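PDB 6CW5: ribokinase from Cryptococcus neoformans var. grubii serotype A, which probably phosphorylates D-ribose at O-5 using ATP and a divalent metal ion, most likely magnesium, giving D-ribose 5-phosphate. Local coordinates for residues L192-N195 with E196-G200; D201-A205 with F206-A210; P174-T177 with P178-R182; E183-W186 with K187-S190; G285-V288 with A289-S293. All coordinates share one frame; numbering follows the deposited sequence.

Contact 1: residues L192-N195 with E196-G200; sequences LIVN and EGELG
Asn195 OD1 takes the backbone N-H of Glu198 at 2.9 Å, and Asn195 N donates to Glu198 OE1 over 3.0 Å. This reciprocal pair is a capping box, set where strand 191-195 turns into helix 196-205 and Asn195 serves as N-cap. Asparagine suits the place because its short amide can curl back over the first helical turn: CG sits between the backbone N and the carbonyl carbon (chi1 59°), and OD1 then lies almost straight in line with the Glu198 N-H. The Glu198 chain, extended beyond CG, brings its carboxylate against that amide, the two planes stacked 21° apart. OE1 is approached on its anti side, 35° out of the carboxylate plane. Asn195 O begins the regular helical pattern by accepting from Leu199 N. Behind the capping residues Val194 turns its CG2 to Leu199 CB at 4.1 Å while its CG1 lies 3.7 Å from Glu198 CB, so a beta-branched strand residue packs against the first turn of the helix. Asn195 also binds ADP in this protein, and the capping bonds that hold its amide are consistent with a preset nucleotide-binding residue. One water accepts from Asn195 ND2 and donates to Glu198 OE2, each at 3.1 Å.

Contact 2: residues D201-A205 with F206-A210; sequences DLLLA and FGSSA
Helix 196-205 ends in a Schellman motif: Ser208 N reaches back to Leu203 O at 2.9 Å, and Gly207 N bonds to Leu204 O at 3.3 Å. Gly207 is the C-prime residue, with phi at 87°, a positive value that glycine takes without strain. Phe206 N still makes a helical bond to Leu202 O and a weak one to Leu203 O; the Leu202 oxygen also lies over one face of the Phe206 ring, 3.2 Å from its CG. The ring is turned back along the last turn, where CE2 touches Leu202 CD2 at 4.3 Å. On the next flank Leu203 CD1 meets Ala210 CB at 4.1 Å, a small side chain that lets the loop lie close. Ser208 OG, anti to its own nitrogen (chi1 -180°), accepts from Ala210 N in an ST turn and is also bonded to Glu230. A water donates to both Leu204 O and Ser208 O, bridging the last helical turn and the loop, whereas Ala210 O is buried with no partner in the model. Helix 178-183 packs on Ala205 and Phe206 through Leu181, while helix 220-233 meets Phe206 through Leu231 and Leu203 through Glu230.

Contact 3: residues P174-T177 with P178-R182; sequences PMLT and PAQLR
A capping box opens helix 178-183, with Thr177 at the N-cap and Gln180 three residues on. Thr177 OG1 accepts from Gln180 N at 3.2 Å, and in exchange Thr177 N donates to Gln180 OE1 over 3.0 Å. The hydroxyl is brought over the first turn because OG1 stands between the backbone N and the carbonyl carbon (chi1 73°). The methyl CG2 is thereby left to lie against the amide of Gln180, 3.6 Å from OE1. The N-H of Thr177 comes in above the amide carbonyl plane, 43° out of it. The first regular helical bond, Leu181 N to Thr177 O, runs almost straight along the carbonyl. Pro178 is well suited to the first helical position, where no backbone N-H is needed for a helical bond and its ring restrains phi near the helical value.

Beneath the cap, Leu181 turns both methyls to the incoming loop. CD2 rests on Leu176 CB at 3.7 Å, and CD1 approaches Met175 SD at 3.8 Å. Met175, bent at chi2 and chi3, curls its flexible thioether round so that the two side chains cross at about a right angle, with SD against CD1. The polar ends also serve the homodimer: Thr177 OG1 is hydrogen-bonded to Thr132 OG1 of the second subunit, and Gln180 NE2 to Thr130 O of that subunit. The arrangement is typical of a helix N-terminus: a capping box, Thr177 with Gln180, joined to a hydrophobic staple, Leu176 with Leu181.

Contact 4: residues E183-W186 with K187-S190; sequences EFPW and KHLS
Trp186 sits at the start of a short 3-10 turn that leads from helix 178-183 to strand 191-195, and it packs beside Leu189. From CB, 3.3 Å from Lys187 N, the side chain leaves with CG anti to the carbonyl carbon (chi1 -61°), which places CG beside the backbone N and carries the indole alongside Leu189. The six-membered part of the ring then presents its edge to the leucine: CE3 and CZ3 both lie 3.7 Å from Leu189 CD2, which sits close to the ring plane. One face is covered by Phe184 CD2, 3.4 Å above the plane and over its centre. At the far side, NE1 donates to Leu181 O, so the one polar atom of this large, buried ring is satisfied by the end of the preceding helix. Trp186 and Leu189 run side by side and point the same way, as a spacing of three residues in a 3-10 turn allows.

The backbone carries the turn. His188 N bonds to Pro185 O and Leu189 N to Trp186 O, both from residue i+3 to residue i. In each the donor lies well above the carbonyl plane, by 43° and 59°. Pro185, whose ring restrains phi, is the centre of an inverse gamma turn just before the 3-10 turn. Lys187, on the exposed side, extends its chain outward and lays CG over a face of the His188 imidazole. The same imidazole is met by Pro185 CB, 3.7 Å from His188 CD2.

Contact 5: residues G285-V288 with A289-S293; sequences GYFV and AGLMS
The Phe287 ring carries Leu291 on one face: Leu291 CG stands 4.2 Å from the ring centroid and 19° off the normal, a CH-pi contact made one helical turn further along. The leucine is offset toward the rim, and its CD1 comes to 3.5 Å from Phe287 CE2 while CD2 meets CZ. Trp191 meets the same ring edge-to-face. Phe287 CG lies anti to the backbone N (chi1 175°), beside the carbonyl carbon, which lets the ring lie against the leucine one turn on. The other flat group, Tyr286, turns to Ala307 of helix 297-311, its OH bonded to Pro322 O.

On the next flank Val288 CG1 presses on Met292 CE at 3.4 Å, a closely packed pair of methyl groups. Methionine fits here because its chain bends at chi3 and brings the methyl back over the turn, where CE also approaches Val288 O. Four helical bonds hold the backbone, from Ala289 N to Gly285 O at 2.8 Å through to Met292 N to Val288 O at 2.9 Å. Ala289 is small enough to pack close to Ala62. After Met292, Ser293 OG donates to Gly290 O at 2.8 Å and also bonds to Lys295 N.

Helix 279-292 carries Asp281, the predicted proton acceptor, in its first turn. Phe287 faces helix 297-311 through Leu297, Leu301 and Cys304, whereas Val288 and Met292 turn to the central sheet, touching Cys15 of strand 15-18 and, respectively, Leu142 and His140 of strand 140-143.

In the fold
Contacts 1 to 4 form one continuous region beside strand 191-195, while contact 5 lies across the sheet from it: Ile193 CD1 of contact 1 meets Phe287 CD2 there at 3.9 Å. Contacts 1 and 2 cover the two ends of helix 196-205, and contact 3 caps helix 178-183, whose far end runs into contact 4. Contacts 1 and 3 share the same chemistry, a capping box, but one belongs to the nucleotide site and the other to the dimer interface. Contact 2 ends a helix with backbone bonds and glycine. Contact 5 is the buried one, its side chains meeting across the two segments mainly through apolar groups; contacts 2 and 4 mix core rings with exposed residues.

Contact 1: residues L192-N195 with E196-G200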
loop_
_atom_site.group_PDB
_atom_site.type_symbol
_atom_site.label_atom_id
_atom_site.label_comp_id
_atom_site.label_asym_id
_atom_site.label_seq_id
_atom_site.Cartn_x
_atom_site.Cartn_y
_atom_site.Cartn_z
ATOM N N LEU A 192 10.478 12.891 -12.294
ATOM C CA LEU A 192 11.380 12.312 -11.304
ATOM C C LEU A 192 12.370 13.389 -10.884
ATOM O O LEU A 192 13.002 14.010 -11.742
ATOM C CB LEU A 192 12.129 11.109 -11.897
ATOM C CG LEU A 192 13.326 10.556 -11.104
ATOM C CD1 LEU A 192 12.811 9.792 -9.857
ATOM C CD2 LEU A 192 14.165 9.624 -11.987
ATOM N N ILE A 193 12.534 13.589 -9.574
ATOM C CA ILE A 193 13.532 14.512 -9.039
ATOM C C ILE A 193 14.559 13.696 -8.268
ATOM O O ILE A 193 14.219 13.038 -7.274
ATOM C CB ILE A 193 12.917 15.583 -8.128
ATOM C CG1 ILE A 193 11.824 16.354 -8.847
ATOM C CG2 ILE A 193 14.014 16.577 -7.696
ATOM C CD1 ILE A 193 11.281 17.516 -7.988
ATOM N N VAL A 194 15.815 13.762 -8.707
ATOM C CA VAL A 194 16.930 13.052 -8.076
ATOM C C VAL A 194 18.133 13.979 -7.992
ATOM O O VAL A 194 18.219 14.971 -8.712
ATOM C CB VAL A 194 17.335 11.789 -8.876
ATOM C CG1 VAL A 194 16.270 10.698 -8.700
ATOM C CG2 VAL A 194 17.547 12.121 -10.394
ATOM N N ASN A 195 19.097 13.627 -7.114
ATOM C CA ASN A 195 20.449 14.164 -7.214
ATOM C C ASN A 195 21.305 13.163 -7.985
ATOM O O ASN A 195 20.834 12.093 -8.365
ATOM C CB ASN A 195 21.022 14.483 -5.818
ATOM C CG ASN A 195 21.076 13.255 -4.901
ATOM O OD1 ASN A 195 21.400 12.160 -5.345
ATOM N ND2 ASN A 195 20.746 13.439 -3.618
ATOM N N GLU A 196 22.582 13.506 -8.246
ATOM C CA GLU A 196 23.349 12.642 -9.143
ATOM C C GLU A 196 23.559 11.246 -8.560
ATOM O O GLU A 196 23.637 10.268 -9.312
ATOM C CB GLU A 196 24.699 13.271 -9.498
ATOM C CG GLU A 196 25.677 13.333 -8.342
ATOM C CD GLU A 196 25.485 14.529 -7.419
ATOM O OE1 GLU A 196 24.425 15.193 -7.467
ATOM O OE2 GLU A 196 26.424 14.808 -6.636
ATOM N N GLY A 197 23.645 11.116 -7.237
ATOM C CA GLY A 197 23.807 9.783 -6.668
ATOM C C GLY A 197 22.558 8.928 -6.822
ATOM O O GLY A 197 22.647 7.717 -7.059
ATOM N N GLU A 198 21.380 9.545 -6.696
ATOM C CA GLU A 198 20.133 8.805 -6.899
ATOM C C GLU A 198 19.941 8.436 -8.366
ATOM O O GLU A 198 19.385 7.373 -8.687
ATOM C CB GLU A 198 18.953 9.633 -6.383
ATOM C CG GLU A 198 19.030 9.797 -4.836
ATOM C CD GLU A 198 18.190 10.943 -4.298
ATOM O OE1 GLU A 198 17.788 11.829 -5.082
ATOM O OE2 GLU A 198 17.946 10.971 -3.064
ATOM N N LEU A 199 20.358 9.318 -9.273
ATOM C CA LEU A 199 20.376 8.959 -10.695
ATOM C C LEU A 199 21.220 7.706 -10.920
ATOM O O LEU A 199 20.811 6.784 -11.630
ATOM C CB LEU A 199 20.924 10.121 -11.530
ATOM C CG LEU A 199 21.021 9.874 -13.048
ATOM C CD1 LEU A 199 19.646 9.553 -13.602
ATOM C CD2 LEU A 199 21.659 11.078 -13.814
ATOM N N GLY A 200 22.408 7.652 -10.316
ATOM C CA GLY A 200 23.228 6.450 -10.449
ATOM C C GLY A 200 22.573 5.215 -9.847
ATOM O O GLY A 200 22.718 4.103 -10.371
HETATM O O HOH W 1 20.689 11.094 -1.635
#

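Contact 2: residues D201-A205 with F206-A210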
loop_
_atom_site.group_PDB
_atom_site.type_symbol
_atom_site.label_atom_id
_atom_site.label_comp_id
_atom_site.label_asym_id
_atom_site.label_seq_id
_atom_site.Cartn_x
_atom_site.Cartn_y
_atom_site.Cartn_z
ATOM N N ASP A 201 21.866 5.380 -8.728
ATOM C CA ASP A 201 21.177 4.232 -8.128
ATOM C C ASP A 201 20.179 3.636 -9.104
ATOM O O ASP A 201 20.070 2.414 -9.228
ATOM C CB ASP A 201 20.445 4.624 -6.836
ATOM C CG ASP A 201 21.373 4.914 -5.685
ATOM O OD1 ASP A 201 22.477 4.333 -5.630
ATOM O OD2 ASP A 201 20.971 5.723 -4.820
ATOM N N LEU A 202 19.401 4.483 -9.782
ATOM C CA LEU A 202 18.455 3.948 -10.757
ATOM C C LEU A 202 19.188 3.270 -11.908
ATOM O O LEU A 202 18.832 2.160 -12.328
ATOM C CB LEU A 202 17.557 5.057 -11.302
ATOM C CG LEU A 202 16.215 5.204 -10.567
ATOM C CD1 LEU A 202 16.443 5.761 -9.154
ATOM C CD2 LEU A 202 15.330 6.127 -11.413
ATOM N N LEU A 203 20.187 3.953 -12.470
ATOM C CA LEU A 203 20.900 3.363 -13.598
ATOM C C LEU A 203 21.496 2.016 -13.214
ATOM O O LEU A 203 21.432 1.060 -13.993
ATOM C CB LEU A 203 21.992 4.326 -14.090
ATOM C CG LEU A 203 21.416 5.476 -14.921
ATOM C CD1 LEU A 203 22.444 6.573 -15.042
ATOM C CD2 LEU A 203 20.985 4.999 -16.325
ATOM N N LEU A 204 22.074 1.922 -12.007
ATOM C CA LEU A 204 22.662 0.663 -11.559
ATOM C C LEU A 204 21.595 -0.410 -11.404
ATOM O O LEU A 204 21.816 -1.569 -11.762
ATOM C CB LEU A 204 23.394 0.845 -10.226
ATOM C CG LEU A 204 24.791 1.463 -10.236
ATOM C CD1 LEU A 204 25.279 1.689 -8.804
ATOM C CD2 LEU A 204 25.741 0.562 -10.994
ATOM N N ALA A 205 20.432 -0.047 -10.851
ATOM C CA ALA A 205 19.375 -1.039 -10.691
ATOM C C ALA A 205 18.845 -1.488 -12.044
ATOM O O ALA A 205 18.290 -2.591 -12.153
ATOM C CB ALA A 205 18.240 -0.469 -9.821
ATOM N N PHE A 206 18.981 -0.651 -13.069
ATOM C CA PHE A 206 18.430 -0.937 -14.385
ATOM C C PHE A 206 19.470 -1.561 -15.311
ATOM O O PHE A 206 19.276 -1.589 -16.537
ATOM C CB PHE A 206 17.855 0.348 -15.013
ATOM C CG PHE A 206 16.670 0.909 -14.249
ATOM C CD1 PHE A 206 16.064 0.137 -13.254
ATOM C CD2 PHE A 206 16.152 2.165 -14.562
ATOM C CE1 PHE A 206 14.970 0.633 -12.539
ATOM C CE2 PHE A 206 15.056 2.669 -13.873
ATOM C CZ PHE A 206 14.475 1.899 -12.860
ATOM N N GLY A 207 20.562 -2.055 -14.750
ATOM C CA GLY A 207 21.525 -2.838 -15.500
ATOM C C GLY A 207 22.597 -2.035 -16.201
ATOM O O GLY A 207 23.438 -2.630 -16.900
ATOM N N SER A 208 22.612 -0.720 -16.022
ATOM C CA SER A 208 23.625 0.126 -16.632
ATOM C C SER A 208 24.923 0.037 -15.843
ATOM O O SER A 208 24.923 -0.268 -14.647
ATOM C CB SER A 208 23.123 1.567 -16.676
ATOM O OG SER A 208 24.064 2.449 -17.269
ATOM N N SER A 209 26.046 0.275 -16.523
ATOM C CA SER A 209 27.278 0.530 -15.787
ATOM C C SER A 209 27.532 2.018 -15.559
ATOM O O SER A 209 28.490 2.364 -14.856
ATOM C CB SER A 209 28.475 -0.084 -16.510
ATOM O OG SER A 209 28.547 0.477 -17.798
ATOM N N ALA A 210 26.711 2.901 -16.131
ATOM C CA ALA A 210 26.847 4.324 -15.843
ATOM C C ALA A 210 26.534 4.572 -14.374
ATOM O O ALA A 210 25.602 3.983 -13.818
ATOM C CB ALA A 210 25.916 5.152 -16.724
HETATM O O HOH W 2 23.982 -2.344 -13.348
#

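Contact 3: residues P174-T177 with P178-R182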
loop_
_atom_site.group_PDB
_atom_site.type_symbol
_atom_site.label_atom_id
_atom_site.label_comp_id
_atom_site.label_asym_id
_atom_site.label_seq_id
_atom_site.Cartn_x
_atom_site.Cartn_y
_atom_site.Cartn_z
ATOM N N PRO A 174 14.032 7.858 1.224
ATOM C CA PRO A 174 15.313 7.152 0.993
ATOM C C PRO A 174 15.231 6.253 -0.226
ATOM O O PRO A 174 14.133 5.983 -0.663
ATOM C CB PRO A 174 15.480 6.314 2.258
ATOM C CG PRO A 174 14.038 6.150 2.799
ATOM C CD PRO A 174 13.391 7.467 2.492
ATOM N N MET A 175 16.367 5.797 -0.762
ATOM C CA MET A 175 16.343 5.048 -2.013
ATOM C C MET A 175 15.607 3.715 -1.855
ATOM O O MET A 175 15.686 3.049 -0.808
ATOM C CB MET A 175 17.790 4.822 -2.504
ATOM C CG MET A 175 17.914 4.120 -3.873
ATOM S SD MET A 175 16.906 4.787 -5.168
ATOM C CE MET A 175 17.508 6.497 -5.232
ATOM N N LEU A 176 14.864 3.349 -2.900
ATOM C CA LEU A 176 14.156 2.082 -3.015
ATOM C C LEU A 176 15.160 0.970 -3.296
ATOM O O LEU A 176 16.274 1.229 -3.763
ATOM C CB LEU A 176 13.112 2.153 -4.157
ATOM C CG LEU A 176 11.843 2.989 -3.862
ATOM C CD1 LEU A 176 12.170 4.475 -3.728
ATOM C CD2 LEU A 176 10.818 2.800 -4.998
ATOM N N THR A 177 14.768 -0.287 -3.013
ATOM C CA THR A 177 15.629 -1.408 -3.365
ATOM C C THR A 177 15.684 -1.536 -4.885
ATOM O O THR A 177 14.786 -1.063 -5.594
ATOM C CB THR A 177 15.146 -2.728 -2.747
ATOM O OG1 THR A 177 13.967 -3.189 -3.433
ATOM C CG2 THR A 177 14.810 -2.558 -1.271
ATOM N N PRO A 178 16.729 -2.176 -5.424
ATOM C CA PRO A 178 16.801 -2.282 -6.894
ATOM C C PRO A 178 15.595 -2.989 -7.475
ATOM O O PRO A 178 15.060 -2.562 -8.504
ATOM C CB PRO A 178 18.119 -3.049 -7.122
ATOM C CG PRO A 178 18.980 -2.583 -5.948
ATOM C CD PRO A 178 18.002 -2.514 -4.775
ATOM N N ALA A 179 15.101 -4.038 -6.814
ATOM C CA ALA A 179 13.919 -4.709 -7.354
ATOM C C ALA A 179 12.700 -3.785 -7.331
ATOM O O ALA A 179 11.900 -3.759 -8.276
ATOM C CB ALA A 179 13.652 -6.001 -6.570
ATOM N N GLN A 180 12.541 -3.016 -6.260
ATOM C CA GLN A 180 11.435 -2.066 -6.222
ATOM C C GLN A 180 11.539 -1.046 -7.350
ATOM O O GLN A 180 10.531 -0.689 -7.959
ATOM C CB GLN A 180 11.415 -1.354 -4.873
ATOM C CG GLN A 180 10.947 -2.263 -3.752
ATOM C CD GLN A 180 11.199 -1.675 -2.379
ATOM O OE1 GLN A 180 11.899 -0.655 -2.222
ATOM N NE2 GLN A 180 10.608 -2.304 -1.368
ATOM N N LEU A 181 12.745 -0.537 -7.618
ATOM C CA LEU A 181 12.911 0.399 -8.729
ATOM C C LEU A 181 12.528 -0.255 -10.051
ATOM O O LEU A 181 11.825 0.348 -10.877
ATOM C CB LEU A 181 14.365 0.912 -8.783
ATOM C CG LEU A 181 14.788 1.744 -7.564
ATOM C CD1 LEU A 181 16.324 1.909 -7.629
ATOM C CD2 LEU A 181 14.086 3.110 -7.613
ATOM N N ARG A 182 12.951 -1.501 -10.264
ATOM C CA ARG A 182 12.643 -2.159 -11.531
ATOM C C ARG A 182 11.164 -2.445 -11.711
ATOM O O ARG A 182 10.706 -2.577 -12.859
ATOM C CB ARG A 182 13.418 -3.474 -11.660
ATOM C CG ARG A 182 14.905 -3.274 -11.811
ATOM C CD ARG A 182 15.620 -4.615 -12.050
ATOM N NE ARG A 182 15.693 -5.463 -10.859
ATOM C CZ ARG A 182 16.741 -5.498 -10.041
ATOM N NH1 ARG A 182 17.794 -4.705 -10.252
ATOM N NH2 ARG A 182 16.733 -6.312 -8.999
#

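Contact 4: residues E183-W186 with K187-S190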
loop_
_atom_site.group_PDB
_atom_site.type_symbol
_atom_site.label_atom_id
_atom_site.label_comp_id
_atom_site.label_asym_id
_atom_site.label_seq_id
_atom_site.Cartn_x
_atom_site.Cartn_y
_atom_site.Cartn_z
ATOM N N GLU A 183 10.402 -2.509 -10.625
ATOM C CA GLU A 183 8.978 -2.839 -10.717
ATOM C C GLU A 183 8.090 -1.619 -10.554
ATOM O O GLU A 183 6.864 -1.748 -10.618
ATOM C CB GLU A 183 8.629 -3.882 -9.643
ATOM C CG GLU A 183 9.253 -5.249 -9.974
ATOM C CD GLU A 183 9.486 -6.116 -8.757
ATOM O OE1 GLU A 183 8.705 -5.997 -7.789
ATOM O OE2 GLU A 183 10.465 -6.904 -8.777
ATOM N N PHE A 184 8.691 -0.462 -10.305
ATOM C CA PHE A 184 7.946 0.764 -10.056
ATOM C C PHE A 184 7.167 1.191 -11.300
ATOM O O PHE A 184 7.648 1.031 -12.435
ATOM C CB PHE A 184 8.945 1.830 -9.608
ATOM C CG PHE A 184 8.332 3.035 -8.959
ATOM C CD1 PHE A 184 8.115 3.064 -7.580
ATOM C CD2 PHE A 184 8.039 4.158 -9.714
ATOM C CE1 PHE A 184 7.575 4.185 -6.967
ATOM C CE2 PHE A 184 7.510 5.308 -9.106
ATOM C CZ PHE A 184 7.272 5.311 -7.737
ATOM N N PRO A 185 5.927 1.697 -11.135
ATOM C CA PRO A 185 5.086 2.049 -12.295
ATOM C C PRO A 185 5.472 3.408 -12.872
ATOM O O PRO A 185 4.746 4.386 -12.779
ATOM C CB PRO A 185 3.676 2.039 -11.696
ATOM C CG PRO A 185 3.910 2.533 -10.284
ATOM C CD PRO A 185 5.207 1.857 -9.854
ATOM N N TRP A 186 6.673 3.470 -13.461
ATOM C CA TRP A 186 7.180 4.716 -14.028
ATOM C C TRP A 186 6.228 5.324 -15.042
ATOM O O TRP A 186 6.238 6.545 -15.234
ATOM C CB TRP A 186 8.531 4.464 -14.698
ATOM C CG TRP A 186 9.528 3.962 -13.681
ATOM C CD1 TRP A 186 10.032 2.696 -13.595
ATOM C CD2 TRP A 186 10.103 4.705 -12.598
ATOM N NE1 TRP A 186 10.895 2.611 -12.529
ATOM C CE2 TRP A 186 10.964 3.827 -11.903
ATOM C CE3 TRP A 186 9.987 6.031 -12.152
ATOM C CZ2 TRP A 186 11.710 4.226 -10.774
ATOM C CZ3 TRP A 186 10.734 6.430 -11.039
ATOM C CH2 TRP A 186 11.579 5.523 -10.358
ATOM N N LYS A 187 5.436 4.502 -15.731
ATOM C CA LYS A 187 4.570 5.076 -16.755
ATOM C C LYS A 187 3.580 6.080 -16.185
ATOM O O LYS A 187 3.079 6.913 -16.946
ATOM C CB LYS A 187 3.811 3.985 -17.513
ATOM C CG LYS A 187 2.886 3.158 -16.647
ATOM C CD LYS A 187 2.205 2.071 -17.437
ATOM C CE LYS A 187 1.388 1.177 -16.525
ATOM N NZ LYS A 187 0.706 0.109 -17.302
ATOM N N HIS A 188 3.271 6.024 -14.880
ATOM C CA HIS A 188 2.314 6.950 -14.266
ATOM C C HIS A 188 2.947 8.247 -13.804
ATOM O O HIS A 188 2.226 9.173 -13.414
ATOM C CB HIS A 188 1.636 6.295 -13.044
ATOM C CG HIS A 188 0.790 5.119 -13.406
ATOM N ND1 HIS A 188 -0.064 5.134 -14.488
ATOM C CD2 HIS A 188 0.668 3.891 -12.843
ATOM C CE1 HIS A 188 -0.680 3.967 -14.573
ATOM N NE2 HIS A 188 -0.258 3.201 -13.583
ATOM N N LEU A 189 4.265 8.339 -13.839
ATOM C CA LEU A 189 4.983 9.428 -13.195
ATOM C C LEU A 189 5.275 10.545 -14.187
ATOM O O LEU A 189 5.829 10.295 -15.262
ATOM C CB LEU A 189 6.297 8.910 -12.612
ATOM C CG LEU A 189 7.077 9.963 -11.871
ATOM C CD1 LEU A 189 6.306 10.366 -10.615
ATOM C CD2 LEU A 189 8.447 9.348 -11.507
ATOM N N SER A 190 4.932 11.782 -13.815
ATOM C CA SER A 190 5.241 12.890 -14.723
ATOM C C SER A 190 6.679 13.366 -14.576
ATOM O O SER A 190 7.323 13.695 -15.581
ATOM C CB SER A 190 4.304 14.078 -14.487
ATOM O OG SER A 190 2.940 13.667 -14.405
#

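Contact 5: residues G285-V288 with A289-S293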
loop_
_atom_site.group_PDB
_atom_site.type_symbol
_atom_site.label_atom_id
_atom_site.label_comp_id
_atom_site.label_asym_id
_atom_site.label_seq_id
_atom_site.Cartn_x
_atom_site.Cartn_y
_atom_site.Cartn_z
ATOM N N GLY A 285 9.535 21.380 -3.660
ATOM C CA GLY A 285 8.292 22.111 -3.468
ATOM C C GLY A 285 8.193 23.360 -4.337
ATOM O O GLY A 285 7.138 23.654 -4.901
ATOM N N TYR A 286 9.292 24.113 -4.464
ATOM C CA TYR A 286 9.277 25.256 -5.373
ATOM C C TYR A 286 9.101 24.819 -6.823
ATOM O O TYR A 286 8.446 25.525 -7.601
ATOM C CB TYR A 286 10.556 26.094 -5.221
ATOM C CG TYR A 286 10.338 27.295 -4.329
ATOM C CD1 TYR A 286 10.065 28.549 -4.878
ATOM C CD2 TYR A 286 10.348 27.165 -2.937
ATOM C CE1 TYR A 286 9.828 29.655 -4.062
ATOM C CE2 TYR A 286 10.112 28.271 -2.108
ATOM C CZ TYR A 286 9.854 29.508 -2.684
ATOM O OH TYR A 286 9.607 30.610 -1.895
ATOM N N PHE A 287 9.663 23.667 -7.204
ATOM C CA PHE A 287 9.465 23.186 -8.567
ATOM C C PHE A 287 8.003 22.860 -8.827
ATOM O O PHE A 287 7.446 23.246 -9.854
ATOM C CB PHE A 287 10.349 21.971 -8.824
ATOM C CG PHE A 287 10.132 21.336 -10.177
ATOM C CD1 PHE A 287 10.598 21.957 -11.331
ATOM C CD2 PHE A 287 9.483 20.111 -10.290
ATOM C CE1 PHE A 287 10.417 21.383 -12.582
ATOM C CE2 PHE A 287 9.288 19.530 -11.532
ATOM C CZ PHE A 287 9.760 20.167 -12.685
ATOM N N VAL A 288 7.371 22.131 -7.913
ATOM C CA VAL A 288 5.948 21.833 -8.046
ATOM C C VAL A 288 5.122 23.114 -8.044
ATOM O O VAL A 288 4.213 23.285 -8.864
ATOM C CB VAL A 288 5.512 20.862 -6.935
ATOM C CG1 VAL A 288 3.991 20.714 -6.911
ATOM C CG2 VAL A 288 6.189 19.489 -7.113
ATOM N N ALA A 289 5.430 24.054 -7.145
ATOM C CA ALA A 289 4.696 25.314 -7.186
ATOM C C ALA A 289 4.897 26.029 -8.513
ATOM O O ALA A 289 3.991 26.723 -8.985
ATOM C CB ALA A 289 5.112 26.237 -6.042
ATOM N N GLY A 290 6.075 25.872 -9.122
ATOM C CA GLY A 290 6.307 26.457 -10.428
ATOM C C GLY A 290 5.502 25.760 -11.507
ATOM O O GLY A 290 4.993 26.403 -12.421
ATOM N N LEU A 291 5.380 24.434 -11.418
ATOM C CA LEU A 291 4.508 23.725 -12.350
ATOM C C LEU A 291 3.064 24.196 -12.205
ATOM O O LEU A 291 2.374 24.432 -13.202
ATOM C CB LEU A 291 4.616 22.216 -12.139
ATOM C CG LEU A 291 5.962 21.549 -12.460
ATOM C CD1 LEU A 291 5.899 20.069 -12.155
ATOM C CD2 LEU A 291 6.360 21.780 -13.894
ATOM N N MET A 292 2.596 24.369 -10.968
ATOM C CA MET A 292 1.214 24.775 -10.751
ATOM C C MET A 292 0.931 26.217 -11.143
ATOM O O MET A 292 -0.224 26.540 -11.451
ATOM C CB MET A 292 0.843 24.580 -9.286
ATOM C CG MET A 292 0.647 23.145 -8.907
ATOM S SD MET A 292 0.074 23.161 -7.211
ATOM C CE MET A 292 1.668 23.204 -6.488
ATOM N N SER A 293 1.936 27.094 -11.111
ATOM C CA SER A 293 1.728 28.524 -11.314
ATOM C C SER A 293 1.430 28.899 -12.756
ATOM O O SER A 293 1.099 30.059 -13.018
ATOM C CB SER A 293 2.966 29.314 -10.882
ATOM O OG SER A 293 4.075 28.962 -11.697
#